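Local structure of importin-95 (Chaetomium thermophilum, 4XRI) at residues A[87-92]-A[129-134]. The protein probably carries protein cargo into the nucleus as an importin-beta transport receptor and probably binds a small GTPase. The protein carries 2 engineered substitutions. Numbering follows the deposited sequence.
Sequences AKWLNQ and AIELPR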
loop_
_atom_site.group_PDB
_atom_site.type_symbol
_atom_site.label_atom_id
_atom_site.label_comp_id
_atom_site.label_asym_id
_atom_site.label_seq_id
_atom_site.Cartn_x
_atom_site.Cartn_y
_atom_site.Cartn_z
ATOM N N ALA A 87 -2.387 32.407 1.167
ATOM C CA ALA A 87 -1.778 33.661 1.595
ATOM C C ALA A 87 -1.931 34.717 0.506
ATOM O O ALA A 87 -2.045 35.912 0.794
ATOM C CB ALA A 87 -0.315 33.459 1.932
ATOM N N LYS A 88 -1.937 34.266 -0.746
ATOM C CA LYS A 88 -2.116 35.160 -1.884
ATOM C C LYS A 88 -3.510 35.780 -1.877
ATOM O O LYS A 88 -3.675 36.952 -2.220
ATOM C CB LYS A 88 -1.874 34.424 -3.205
ATOM C CG LYS A 88 -0.452 33.907 -3.384
ATOM C CD LYS A 88 -0.231 33.358 -4.789
ATOM C CE LYS A 88 -0.338 34.458 -5.837
ATOM N NZ LYS A 88 -0.140 33.936 -7.218
ATOM N N TRP A 89 -4.512 35.000 -1.482
ATOM C CA TRP A 89 -5.871 35.522 -1.390
ATOM C C TRP A 89 -5.978 36.531 -0.255
ATOM O O TRP A 89 -6.598 37.586 -0.397
ATOM C CB TRP A 89 -6.889 34.401 -1.179
ATOM C CG TRP A 89 -8.276 34.919 -0.908
ATOM C CD1 TRP A 89 -8.841 35.158 0.313
ATOM C CD2 TRP A 89 -9.267 35.269 -1.881
ATOM N NE1 TRP A 89 -10.121 35.631 0.160
ATOM C CE2 TRP A 89 -10.409 35.706 -1.178
ATOM C CE3 TRP A 89 -9.301 35.252 -3.279
ATOM C CZ2 TRP A 89 -11.570 36.125 -1.824
ATOM C CZ3 TRP A 89 -10.456 35.664 -3.920
ATOM C CH2 TRP A 89 -11.574 36.096 -3.192
ATOM N N LEU A 90 -5.366 36.193 0.874
ATOM C CA LEU A 90 -5.436 37.028 2.065
ATOM C C LEU A 90 -4.661 38.338 1.932
ATOM O O LEU A 90 -5.173 39.401 2.284
ATOM C CB LEU A 90 -4.923 36.252 3.282
ATOM C CG LEU A 90 -5.875 35.229 3.908
ATOM C CD1 LEU A 90 -5.216 34.543 5.099
ATOM C CD2 LEU A 90 -7.175 35.898 4.323
ATOM N N ASN A 91 -3.433 38.267 1.425
ATOM C CA ASN A 91 -2.525 39.410 1.519
ATOM C C ASN A 91 -2.071 40.034 0.201
ATOM O O ASN A 91 -1.357 41.038 0.209
ATOM C CB ASN A 91 -1.286 39.003 2.315
ATOM C CG ASN A 91 -1.585 38.785 3.784
ATOM O OD1 ASN A 91 -2.319 39.557 4.402
ATOM N ND2 ASN A 91 -1.024 37.723 4.349
ATOM N N GLN A 92 -2.471 39.459 -0.925
ATOM C CA GLN A 92 -2.054 40.007 -2.212
ATOM C C GLN A 92 -3.242 40.464 -3.049
ATOM O O GLN A 92 -3.128 40.681 -4.256
ATOM C CB GLN A 92 -1.216 38.984 -2.976
ATOM C CG GLN A 92 0.114 38.694 -2.298
ATOM C CD GLN A 92 0.939 37.660 -3.030
ATOM O OE1 GLN A 92 1.478 36.736 -2.419
ATOM N NE2 GLN A 92 1.053 37.813 -4.345
ATOM N N ALA A 129 -12.947 28.200 2.721
ATOM C CA ALA A 129 -11.926 27.495 3.488
ATOM C C ALA A 129 -10.910 28.473 4.065
ATOM O O ALA A 129 -10.286 28.210 5.094
ATOM C CB ALA A 129 -11.234 26.459 2.622
ATOM N N ILE A 130 -10.763 29.612 3.399
ATOM C CA ILE A 130 -9.861 30.659 3.852
ATOM C C ILE A 130 -10.551 31.643 4.795
ATOM O O ILE A 130 -10.009 32.000 5.844
ATOM C CB ILE A 130 -9.275 31.443 2.660
ATOM C CG1 ILE A 130 -8.510 30.504 1.727
ATOM C CG2 ILE A 130 -8.377 32.573 3.153
ATOM C CD1 ILE A 130 -8.126 31.149 0.412
ATOM N N GLU A 131 -11.755 32.069 4.428
ATOM C CA GLU A 131 -12.384 33.205 5.097
ATOM C C GLU A 131 -13.252 32.860 6.309
ATOM O O GLU A 131 -13.307 33.628 7.271
ATOM C CB GLU A 131 -13.225 33.989 4.095
ATOM C CG GLU A 131 -12.407 34.721 3.054
ATOM C CD GLU A 131 -13.111 35.957 2.530
ATOM O OE1 GLU A 131 -14.341 36.064 2.719
ATOM O OE2 GLU A 131 -12.431 36.830 1.947
ATOM N N LEU A 132 -13.928 31.717 6.269
ATOM C CA LEU A 132 -14.827 31.338 7.361
ATOM C C LEU A 132 -14.130 31.125 8.720
ATOM O O LEU A 132 -14.664 31.535 9.754
ATOM C CB LEU A 132 -15.611 30.082 6.985
ATOM C CG LEU A 132 -16.691 30.302 5.927
ATOM C CD1 LEU A 132 -17.473 29.022 5.671
ATOM C CD2 LEU A 132 -17.631 31.418 6.352
ATOM N N PRO A 133 -12.943 30.482 8.736
ATOM C CA PRO A 133 -12.260 30.396 10.033
ATOM C C PRO A 133 -11.892 31.763 10.615
ATOM O O PRO A 133 -11.826 31.915 11.835
ATOM C CB PRO A 133 -10.996 29.588 9.710
ATOM C CG PRO A 133 -11.365 28.776 8.533
ATOM C CD PRO A 133 -12.277 29.642 7.722
ATOM N N ARG A 134 -11.662 32.743 9.748
ATOM C CA ARG A 134 -11.332 34.095 10.189
ATOM C C ARG A 134 -12.571 34.984 10.237
ATOM O O ARG A 134 -12.473 36.181 10.510
ATOM C CB ARG A 134 -10.281 34.715 9.268
ATOM C CG ARG A 134 -8.917 34.056 9.359
ATOM C CD ARG A 134 -7.942 34.670 8.373
ATOM N NE ARG A 134 -6.588 34.157 8.559
ATOM C CZ ARG A 134 -5.703 34.675 9.403
ATOM N NH1 ARG A 134 -6.027 35.729 10.138
ATOM N NH2 ARG A 134 -4.493 34.140 9.510
#
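Trp89 sends its indole across with CG anti to the backbone N (chi1 173°). Glu131 has CG beside its own backbone N and runs extended beyond it, so its carboxylate arrives at the indole N-H. The two residues join helices 79-91 and 114-131 near their C-terminal ends, in the N-terminal part of the all-helical HEAT-repeat solenoid of importin beta. Trp89 NE1 donates a hydrogen bond of 3.2 Å to Glu131 OE2, with an N-H...O angle of 159°. The acceptor lies at the ring edge, almost in the indole plane. The N-H, in turn, meets OE2 from above the carboxylate plane, and the two planes are 62° apart. The other oxygen, Glu131 OE1, forms a salt bridge with Lys102 of helix 95-108. Each oxygen of the buried carboxylate thus has a partner, and the lysine probably favours the charged form. Trp89 also packs against Arg98 and Val101 of that helix, and its ring meets Phe74.

Ile130 packs beside this bond with two branches. Its CD1 lies 3.8 Å from Trp89 CB and close to the start of the ring. Its CG2, anti to the backbone N, turns to Leu90. Ile130 CG2 lies 3.7 Å from Leu90 CD2. The two side chains run antiparallel, alongside each other. Beyond them the contact reaches the exposed Arg134, which is extended from CG to NE and crosses Leu90 obliquely. Leu90 CD1 rests 3.7 Å from Arg134 NE.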